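Local atomic coordinates of CaaX farnesyltransferase beta subunit Ram1 (Aspergillus fumigatus, PDB entry 4L9P), a protein that probably catalyses, together with the alpha subunit, the zinc-dependent transfer of a farnesyl group from farnesyl diphosphate to the cysteine of C-terminal CaaX motifs. Residues 92-97 with 348-353; 122-127 with 409-414; 228-233 with 243-248. All blocks are in the same frame, centred on the assembly; numbering follows the deposited sequence.

Interaction 1: residues 92-97 with 348-353; sequences ELQSET and RQYAPE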
loop_
_atom_site.group_PDB
_atom_site.type_symbol
_atom_site.label_atom_id
_atom_site.label_comp_id
_atom_site.label_asym_id
_atom_site.label_seq_id
_atom_site.Cartn_x
_atom_site.Cartn_y
_atom_site.Cartn_z
ATOM N N GLU B 92 -18.849 11.562 -10.083
ATOM C CA GLU B 92 -19.459 10.668 -11.080
ATOM C C GLU B 92 -19.024 9.243 -10.825
ATOM O O GLU B 92 -19.855 8.316 -10.823
ATOM C CB GLU B 92 -19.018 11.071 -12.479
ATOM C CG GLU B 92 -19.586 12.354 -12.969
ATOM C CD GLU B 92 -18.958 12.690 -14.338
ATOM O OE1 GLU B 92 -19.112 11.860 -15.273
ATOM O OE2 GLU B 92 -18.258 13.724 -14.470
ATOM N N LEU B 93 -17.725 9.033 -10.581
ATOM C CA LEU B 93 -17.243 7.675 -10.354
ATOM C C LEU B 93 -17.720 7.120 -9.020
ATOM O O LEU B 93 -18.086 5.935 -8.921
ATOM C CB LEU B 93 -15.725 7.656 -10.379
ATOM C CG LEU B 93 -15.115 7.896 -11.737
ATOM C CD1 LEU B 93 -13.603 8.201 -11.558
ATOM C CD2 LEU B 93 -15.337 6.709 -12.640
ATOM N N GLN B 94 -17.813 7.978 -8.012
ATOM C CA GLN B 94 -18.312 7.529 -6.698
ATOM C C GLN B 94 -19.789 7.114 -6.802
ATOM O O GLN B 94 -20.150 6.052 -6.298
ATOM C CB GLN B 94 -18.066 8.645 -5.684
ATOM C CG GLN B 94 -18.598 8.353 -4.272
ATOM C CD GLN B 94 -18.010 7.095 -3.655
ATOM O OE1 GLN B 94 -16.863 6.716 -3.908
ATOM N NE2 GLN B 94 -18.843 6.393 -2.889
ATOM N N SER B 95 -20.586 7.920 -7.465
ATOM C CA SER B 95 -22.000 7.617 -7.644
ATOM C C SER B 95 -22.210 6.362 -8.447
ATOM O O SER B 95 -23.055 5.526 -8.096
ATOM C CB SER B 95 -22.663 8.800 -8.333
ATOM O OG SER B 95 -22.862 9.795 -7.359
ATOM N N GLU B 96 -21.437 6.176 -9.507
ATOM C CA GLU B 96 -21.534 4.942 -10.281
ATOM C C GLU B 96 -21.198 3.723 -9.436
ATOM O O GLU B 96 -21.831 2.692 -9.556
ATOM C CB GLU B 96 -20.604 4.992 -11.476
ATOM C CG GLU B 96 -21.048 5.994 -12.548
ATOM C CD GLU B 96 -20.056 6.107 -13.701
ATOM O OE1 GLU B 96 -19.057 5.361 -13.723
ATOM O OE2 GLU B 96 -20.308 6.967 -14.599
ATOM N N THR B 97 -20.199 3.851 -8.575
ATOM C CA THR B 97 -19.791 2.726 -7.766
ATOM C C THR B 97 -20.884 2.404 -6.750
ATOM O O THR B 97 -21.230 1.227 -6.535
ATOM C CB THR B 97 -18.452 3.080 -7.034
ATOM O OG1 THR B 97 -17.445 3.337 -8.018
ATOM C CG2 THR B 97 -17.958 1.892 -6.158
ATOM N N ARG B 348 -11.025 5.722 5.664
ATOM C CA ARG B 348 -10.954 4.884 4.458
ATOM C C ARG B 348 -12.244 4.130 4.173
ATOM O O ARG B 348 -12.481 3.716 3.028
ATOM C CB ARG B 348 -9.830 3.816 4.595
ATOM C CG ARG B 348 -8.421 4.393 4.935
ATOM C CD ARG B 348 -7.569 4.833 3.673
ATOM N NE ARG B 348 -8.372 5.581 2.710
ATOM C CZ ARG B 348 -8.779 6.835 2.878
ATOM N NH1 ARG B 348 -9.582 7.401 1.959
ATOM N NH2 ARG B 348 -8.412 7.501 3.980
ATOM N N GLN B 349 -13.083 3.921 5.203
ATOM C CA GLN B 349 -14.251 3.059 5.005
ATOM C C GLN B 349 -15.462 3.920 4.626
ATOM O O GLN B 349 -15.692 4.971 5.262
ATOM C CB GLN B 349 -14.537 2.336 6.343
ATOM C CG GLN B 349 -15.480 1.158 6.137
ATOM C CD GLN B 349 -15.559 0.268 7.334
ATOM O OE1 GLN B 349 -15.220 0.689 8.463
ATOM N NE2 GLN B 349 -16.039 -0.956 7.112
ATOM N N TYR B 350 -16.218 3.451 3.631
ATOM C CA TYR B 350 -17.412 4.200 3.131
ATOM C C TYR B 350 -18.705 3.427 3.429
ATOM O O TYR B 350 -18.683 2.206 3.538
ATOM C CB TYR B 350 -17.325 4.339 1.592
ATOM C CG TYR B 350 -16.142 5.151 1.071
ATOM C CD1 TYR B 350 -15.285 5.874 1.901
ATOM C CD2 TYR B 350 -15.989 5.211 -0.284
ATOM C CE1 TYR B 350 -14.208 6.639 1.321
ATOM C CE2 TYR B 350 -14.916 5.950 -0.859
ATOM C CZ TYR B 350 -14.059 6.616 -0.038
ATOM O OH TYR B 350 -12.998 7.368 -0.545
ATOM N N ALA B 351 -19.798 4.162 3.484
ATOM C CA ALA B 351 -21.157 3.541 3.452
ATOM C C ALA B 351 -21.862 4.204 2.300
ATOM O O ALA B 351 -21.654 5.387 2.077
ATOM C CB ALA B 351 -21.912 3.793 4.764
ATOM N N PRO B 352 -22.685 3.465 1.528
ATOM C CA PRO B 352 -23.164 2.122 1.877
ATOM C C PRO B 352 -22.237 0.982 1.458
ATOM O O PRO B 352 -22.485 -0.166 1.835
ATOM C CB PRO B 352 -24.519 2.011 1.068
ATOM C CG PRO B 352 -24.207 2.896 -0.147
ATOM C CD PRO B 352 -23.446 4.084 0.428
ATOM N N GLU B 353 -21.179 1.229 0.650
ATOM C CA GLU B 353 -20.407 0.091 0.145
ATOM C C GLU B 353 -19.863 -0.805 1.244
ATOM O O GLU B 353 -19.876 -2.034 1.079
ATOM C CB GLU B 353 -19.166 0.607 -0.662
ATOM C CG GLU B 353 -19.506 1.508 -1.842
ATOM C CD GLU B 353 -19.396 2.985 -1.488
ATOM O OE1 GLU B 353 -20.141 3.473 -0.611
ATOM O OE2 GLU B 353 -18.560 3.672 -2.113
HETATM O O HOH W 1 -16.282 3.903 -3.698
#

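Interaction 2: residues 122-127 with 409-414; sequences PALQRK and YILSCC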
loop_
_atom_site.group_PDB
_atom_site.type_symbol
_atom_site.label_atom_id
_atom_site.label_comp_id
_atom_site.label_asym_id
_atom_site.label_seq_id
_atom_site.Cartn_x
_atom_site.Cartn_y
_atom_site.Cartn_z
ATOM N N PRO B 122 -24.869 -13.176 1.427
ATOM C CA PRO B 122 -24.595 -14.495 0.841
ATOM C C PRO B 122 -23.418 -15.211 1.476
ATOM O O PRO B 122 -22.460 -14.609 1.971
ATOM C CB PRO B 122 -24.348 -14.193 -0.654
ATOM C CG PRO B 122 -24.038 -12.741 -0.702
ATOM C CD PRO B 122 -24.621 -12.063 0.498
ATOM N N ALA B 123 -23.458 -16.522 1.434
ATOM C CA ALA B 123 -22.322 -17.315 1.873
ATOM C C ALA B 123 -21.068 -17.025 1.067
ATOM O O ALA B 123 -21.126 -16.712 -0.140
ATOM C CB ALA B 123 -22.667 -18.826 1.649
ATOM N N LEU B 124 -19.946 -17.252 1.698
ATOM C CA LEU B 124 -18.678 -17.341 0.963
ATOM C C LEU B 124 -18.767 -18.588 0.068
ATOM O O LEU B 124 -19.005 -19.720 0.559
ATOM C CB LEU B 124 -17.526 -17.444 1.955
ATOM C CG LEU B 124 -16.131 -17.515 1.297
ATOM C CD1 LEU B 124 -15.772 -16.242 0.505
ATOM C CD2 LEU B 124 -15.036 -17.866 2.314
ATOM N N GLN B 125 -18.523 -18.403 -1.219
ATOM C CA GLN B 125 -18.663 -19.479 -2.235
ATOM C C GLN B 125 -17.363 -20.293 -2.290
ATOM O O GLN B 125 -16.575 -20.199 -3.234
ATOM C CB GLN B 125 -19.103 -18.902 -3.607
ATOM C CG GLN B 125 -20.490 -18.199 -3.513
ATOM C CD GLN B 125 -21.642 -19.131 -3.125
ATOM O OE1 GLN B 125 -21.736 -20.281 -3.629
ATOM N NE2 GLN B 125 -22.525 -18.653 -2.214
ATOM N N ARG B 126 -17.118 -21.058 -1.201
ATOM C CA ARG B 126 -15.819 -21.694 -1.002
ATOM C C ARG B 126 -15.414 -22.603 -2.152
ATOM O O ARG B 126 -14.289 -22.505 -2.648
ATOM C CB ARG B 126 -15.787 -22.520 0.307
ATOM C CG ARG B 126 -16.255 -21.722 1.530
ATOM C CD ARG B 126 -16.255 -22.487 2.957
ATOM N NE ARG B 126 -14.901 -22.730 3.377
ATOM C CZ ARG B 126 -14.327 -22.195 4.412
ATOM N NH1 ARG B 126 -15.001 -21.455 5.284
ATOM N NH2 ARG B 126 -13.062 -22.460 4.570
ATOM N N LYS B 127 -16.321 -23.460 -2.601
ATOM C CA LYS B 127 -15.928 -24.367 -3.668
ATOM C C LYS B 127 -15.591 -23.608 -4.974
ATOM O O LYS B 127 -14.619 -23.919 -5.664
ATOM C CB LYS B 127 -17.059 -25.412 -3.885
ATOM C CG LYS B 127 -16.913 -26.184 -5.157
ATOM C CD LYS B 127 -18.047 -27.230 -5.294
ATOM C CE LYS B 127 -17.976 -27.959 -6.629
ATOM N NZ LYS B 127 -19.039 -29.015 -6.561
ATOM N N TYR B 409 -19.235 -5.771 2.180
ATOM C CA TYR B 409 -18.657 -5.479 0.905
ATOM C C TYR B 409 -17.998 -6.695 0.288
ATOM O O TYR B 409 -18.190 -6.984 -0.875
ATOM C CB TYR B 409 -17.604 -4.380 1.101
ATOM C CG TYR B 409 -17.059 -3.855 -0.247
ATOM C CD1 TYR B 409 -17.931 -3.291 -1.216
ATOM C CD2 TYR B 409 -15.716 -4.136 -0.606
ATOM C CE1 TYR B 409 -17.464 -2.938 -2.457
ATOM C CE2 TYR B 409 -15.208 -3.731 -1.863
ATOM C CZ TYR B 409 -16.106 -3.212 -2.793
ATOM O OH TYR B 409 -15.671 -2.880 -4.053
ATOM N N ILE B 410 -17.240 -7.459 1.066
ATOM C CA ILE B 410 -16.571 -8.621 0.474
ATOM C C ILE B 410 -17.562 -9.688 0.031
ATOM O O ILE B 410 -17.516 -10.137 -1.134
ATOM C CB ILE B 410 -15.599 -9.222 1.519
ATOM C CG1 ILE B 410 -14.432 -8.231 1.827
ATOM C CG2 ILE B 410 -15.037 -10.588 1.015
ATOM C CD1 ILE B 410 -13.637 -8.618 3.052
ATOM N N LEU B 411 -18.481 -10.076 0.920
ATOM C CA LEU B 411 -19.358 -11.208 0.574
ATOM C C LEU B 411 -20.485 -10.820 -0.368
ATOM O O LEU B 411 -20.860 -11.659 -1.247
ATOM C CB LEU B 411 -19.925 -11.867 1.845
ATOM C CG LEU B 411 -18.861 -12.549 2.693
ATOM C CD1 LEU B 411 -19.521 -13.125 4.021
ATOM C CD2 LEU B 411 -18.150 -13.684 1.912
ATOM N N SER B 412 -21.064 -9.628 -0.193
ATOM C CA SER B 412 -22.195 -9.218 -1.056
ATOM C C SER B 412 -21.729 -8.658 -2.384
ATOM O O SER B 412 -22.429 -8.836 -3.408
ATOM C CB SER B 412 -23.105 -8.185 -0.387
ATOM O OG SER B 412 -23.697 -8.704 0.808
ATOM N N CYS B 413 -20.539 -7.984 -2.417
ATOM C CA CYS B 413 -20.169 -7.214 -3.600
ATOM C C CYS B 413 -18.956 -7.733 -4.337
ATOM O O CYS B 413 -18.796 -7.418 -5.540
ATOM C CB CYS B 413 -19.891 -5.745 -3.261
ATOM S SG CYS B 413 -21.338 -4.880 -2.611
ATOM N N CYS B 414 -18.068 -8.495 -3.678
ATOM C CA CYS B 414 -16.774 -8.822 -4.332
ATOM C C CYS B 414 -16.684 -10.263 -4.781
ATOM O O CYS B 414 -15.633 -10.671 -5.277
ATOM C CB CYS B 414 -15.603 -8.533 -3.391
ATOM S SG CYS B 414 -15.397 -6.749 -3.087
#

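Interaction 3: residues 228-233 with 243-248; sequences WKWLGK and VCEGGE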
loop_
_atom_site.group_PDB
_atom_site.type_symbol
_atom_site.label_atom_id
_atom_site.label_comp_id
_atom_site.label_asym_id
_atom_site.label_seq_id
_atom_site.Cartn_x
_atom_site.Cartn_y
_atom_site.Cartn_z
ATOM N N TRP B 228 21.321 -12.190 1.904
ATOM C CA TRP B 228 21.791 -11.124 2.782
ATOM C C TRP B 228 22.718 -10.129 2.058
ATOM O O TRP B 228 22.551 -8.900 2.208
ATOM C CB TRP B 228 22.534 -11.799 3.931
ATOM C CG TRP B 228 23.175 -10.906 4.948
ATOM C CD1 TRP B 228 22.570 -10.097 5.878
ATOM C CD2 TRP B 228 24.574 -10.834 5.193
ATOM N NE1 TRP B 228 23.523 -9.496 6.695
ATOM C CE2 TRP B 228 24.771 -9.936 6.286
ATOM C CE3 TRP B 228 25.676 -11.434 4.577
ATOM C CZ2 TRP B 228 26.071 -9.649 6.827
ATOM C CZ3 TRP B 228 26.966 -11.156 5.091
ATOM C CH2 TRP B 228 27.149 -10.276 6.217
ATOM N N LYS B 229 23.657 -10.639 1.259
ATOM C CA LYS B 229 24.521 -9.725 0.527
ATOM C C LYS B 229 23.732 -8.844 -0.454
ATOM O O LYS B 229 23.985 -7.643 -0.552
ATOM C CB LYS B 229 25.610 -10.509 -0.236
ATOM C CG LYS B 229 26.639 -11.128 0.729
ATOM C CD LYS B 229 27.719 -11.844 -0.027
ATOM C CE LYS B 229 28.861 -12.165 0.871
ATOM N NZ LYS B 229 29.932 -12.585 -0.064
ATOM N N TRP B 230 22.775 -9.455 -1.163
ATOM C CA TRP B 230 22.008 -8.726 -2.156
ATOM C C TRP B 230 21.110 -7.717 -1.442
ATOM O O TRP B 230 21.058 -6.535 -1.844
ATOM C CB TRP B 230 21.199 -9.696 -3.038
ATOM C CG TRP B 230 20.136 -8.973 -3.806
ATOM C CD1 TRP B 230 20.313 -8.087 -4.864
ATOM C CD2 TRP B 230 18.709 -9.036 -3.571
ATOM N NE1 TRP B 230 19.094 -7.578 -5.230
ATOM C CE2 TRP B 230 18.096 -8.162 -4.498
ATOM C CE3 TRP B 230 17.912 -9.793 -2.693
ATOM C CZ2 TRP B 230 16.720 -7.978 -4.552
ATOM C CZ3 TRP B 230 16.569 -9.639 -2.712
ATOM C CH2 TRP B 230 15.968 -8.744 -3.675
ATOM N N LEU B 231 20.381 -8.134 -0.401
ATOM C CA LEU B 231 19.505 -7.151 0.287
ATOM C C LEU B 231 20.334 -5.989 0.830
ATOM O O LEU B 231 19.889 -4.853 0.867
ATOM C CB LEU B 231 18.761 -7.804 1.445
ATOM C CG LEU B 231 17.606 -8.700 1.041
ATOM C CD1 LEU B 231 17.098 -9.419 2.307
ATOM C CD2 LEU B 231 16.498 -7.903 0.362
ATOM N N GLY B 232 21.559 -6.270 1.287
ATOM C CA GLY B 232 22.405 -5.185 1.777
ATOM C C GLY B 232 22.718 -4.123 0.710
ATOM O O GLY B 232 22.943 -2.961 1.044
ATOM N N LYS B 233 22.734 -4.541 -0.565
ATOM C CA LYS B 233 22.922 -3.593 -1.657
ATOM C C LYS B 233 21.775 -2.609 -1.845
ATOM O O LYS B 233 21.932 -1.553 -2.479
ATOM C CB LYS B 233 23.216 -4.313 -2.981
ATOM C CG LYS B 233 24.461 -5.166 -2.898
ATOM C CD LYS B 233 24.634 -5.937 -4.194
ATOM C CE LYS B 233 25.932 -6.770 -4.105
ATOM N NZ LYS B 233 26.153 -7.530 -5.351
ATOM N N VAL B 243 13.867 -1.371 -4.450
ATOM C CA VAL B 243 13.219 -2.665 -4.640
ATOM C C VAL B 243 14.096 -3.625 -5.435
ATOM O O VAL B 243 13.892 -4.848 -5.421
ATOM C CB VAL B 243 11.834 -2.524 -5.311
ATOM C CG1 VAL B 243 10.895 -1.700 -4.347
ATOM C CG2 VAL B 243 11.943 -1.812 -6.702
ATOM N N CYS B 244 15.097 -3.071 -6.111
ATOM C CA CYS B 244 16.066 -3.870 -6.846
ATOM C C CYS B 244 17.232 -2.938 -7.112
ATOM O O CYS B 244 17.105 -1.688 -6.907
ATOM C CB CYS B 244 15.481 -4.446 -8.168
ATOM S SG CYS B 244 14.987 -3.253 -9.372
ATOM N N GLU B 245 18.364 -3.500 -7.556
ATOM C CA GLU B 245 19.526 -2.625 -7.798
ATOM C C GLU B 245 19.217 -1.732 -8.987
ATOM O O GLU B 245 18.907 -2.208 -10.088
ATOM C CB GLU B 245 20.760 -3.476 -8.116
ATOM C CG GLU B 245 21.176 -4.246 -6.843
ATOM C CD GLU B 245 22.446 -5.042 -7.115
ATOM O OE1 GLU B 245 23.542 -4.443 -7.154
ATOM O OE2 GLU B 245 22.363 -6.278 -7.280
ATOM N N GLY B 246 19.263 -0.429 -8.773
ATOM C CA GLY B 246 18.920 0.492 -9.849
ATOM C C GLY B 246 17.434 0.818 -9.916
ATOM O O GLY B 246 17.039 1.572 -10.780
ATOM N N GLY B 247 16.634 0.255 -9.001
ATOM C CA GLY B 247 15.184 0.479 -8.998
ATOM C C GLY B 247 14.737 1.549 -8.026
ATOM O O GLY B 247 15.509 2.189 -7.314
ATOM N N GLU B 248 13.432 1.722 -7.979
ATOM C CA GLU B 248 12.832 2.763 -7.150
ATOM C C GLU B 248 12.925 2.446 -5.635
ATOM O O GLU B 248 12.991 1.269 -5.206
ATOM C CB GLU B 248 11.333 2.988 -7.487
ATOM C CG GLU B 248 10.452 1.743 -7.298
ATOM C CD GLU B 248 10.369 0.776 -8.503
ATOM O OE1 GLU B 248 11.241 0.786 -9.386
ATOM O OE2 GLU B 248 9.403 -0.015 -8.559
HETATM O O HOH W 2 18.380 -6.376 -7.822
HETATM O O HOH W 3 23.402 -8.608 -6.614
HETATM O O HOH W 4 25.750 -5.704 -7.747
#

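Interaction 1: residues 92-97 with 348-353
Q94 meets E353 and Y350 in a compact example of how one amide can engage a carboxylate twice, once directly and once through water. Its CG stands anti to the backbone N (chi1 177°), and a bend at chi2 carries the amide from helix 89-105 across to the loop. Q94 NE2 donates to E353 OE2 at 2.8 Å, with an N-H...O angle of 158°. The acceptor lies close to the amide plane of Q94 and is met on its syn side, a little out of the carboxylate plane. The other end of the amide takes part as well: one water donates to Q94 OE1 at 2.9 Å and also to E353 OE2 at 2.8 Å, closing a ring of hydrogen bonds. Q94 OE1 also lies 3.7 Å from Y350 CE2, with the amide almost perpendicular to the tyrosine ring, while E353 OE2 sits at that ring's edge, in plane.

One turn further on, T97 adds a looser contact, its CG2 4.5 Å from E353 OE2. Its hydroxyl is turned back to its own helix, where T97 OG1 donates to L93 O at 2.8 Å.

Around this pairing, Q94 and T97 pack on L363, and Y350 OH forms a hydrogen bond with K362 O, so the contact adjoins the loop that carries K362 of the isoprenoid pocket and the zinc ligand D365. Two donors on a single oxygen of a buried glutamate would be expected to favour its ionised form, and the amide, engaged at both ends, should be held in one orientation, NE2 toward the carboxylate.

Interaction 2: residues 122-127 with 409-414
L411 reaches P122 and L124 from the last turns of helix 403-413, and the pair of segments illustrates how a proline-led loop can be fitted against a helix end without a direct hydrogen bond between them. The L411 side chain, with CG anti to the carbonyl carbon (chi1 -67°), places one methyl against the other leucine: L411 CD2 lies 3.8 Å from L124 CD1 and equally near L124 CB. The two side chains cross at about a right angle. Closer to the backbone, L411 CB packs 3.7 Å from P122 O, while P122 CG comes within 3.4 Å of L411 O, so each residue covers the other's carbonyl.

S412 follows, its OG 3.5 Å from P122 CD, which extends the proline's packing along the helix. At C413 the helix finishes in a wider, pi-type turn over 409-413.

Polar links run around this apolar core. Q415, two residues past the helix, ties the extended loop to it, its NE2 donating to L411 O and A123 O and its OE1 accepting from Q125 N. Q125, at the N-cap of helix 126-135, centres an inverse gamma turn, and its NE2 donates to A123 O at 3.2 Å, from above the carbonyl plane and well bent (137°).

Within the alpha-alpha toroid, helix 431-444 flanks the leucine pair, with L438 against L124 and L441 against L411. C413 instead packs on helix 89-105, which leaves the end of helix 403-413 lodged between that helix, helix 431-444 and the approach to helix 126-135.

Interaction 3: residues 228-233 with 243-248
The indole of W230 receives E245 OE2 at its edge: the oxygen lies in the ring plane, 3.6 Å from W230 CD1, with the carboxylate turned 56° from the ring. Further round, V243 O stands obliquely off the benzo part, 4.3 Å from W230 CZ2. The pyrrole nitrogen is linked to the loop through water, which accepts from W230 NE1 and from E245 N, each at 2.9 Å. S198, V200 and S203 also pack against this tryptophan.

W230 and K233 project from helix 224-234 to the loop that leads to helix 251-263 in the toroid. K233, extended beyond CG, passes obliquely across the glutamate, with K233 CD 3.5 Å from E245 OE1. The charged ends stop short of a salt bridge, K233 NZ being 4.4 Å from E245 OE1. Two waters fill in, each accepting from NZ and donating to a different carboxylate oxygen.

A type II beta turn from C244 to G247 presents E245, with G246 supplying the positive phi at its third position; G246 O accepts from H127 of the alpha subunit. The contact thus exemplifies solvent-mediated pairing: the opposite charges probably still attract across the bridging waters, an exposed interaction likely weaker than a direct bridge, while the buried indole N-H is satisfied.

How the interactions relate
Read from the N terminus, the chain opens interaction 1 at helix 89-105 and interaction 2 at the entry to helix 126-135. Interaction 3 then opens and closes within a short span, joining helix 224-234 to the loop leading to helix 251-263. Only afterwards does 348-353 close the first loop and 409-414 the second, so interactions 1 and 2 cross while the short loop of interaction 3 falls within both. The two crossing contacts touch, E353 O lying 3.3 Å from Y409 CD1, and together bind the early helices to the later part of the toroid. Interaction 3 sits about 39 Å from each, centre to centre, and across the chain's centre from interaction 2.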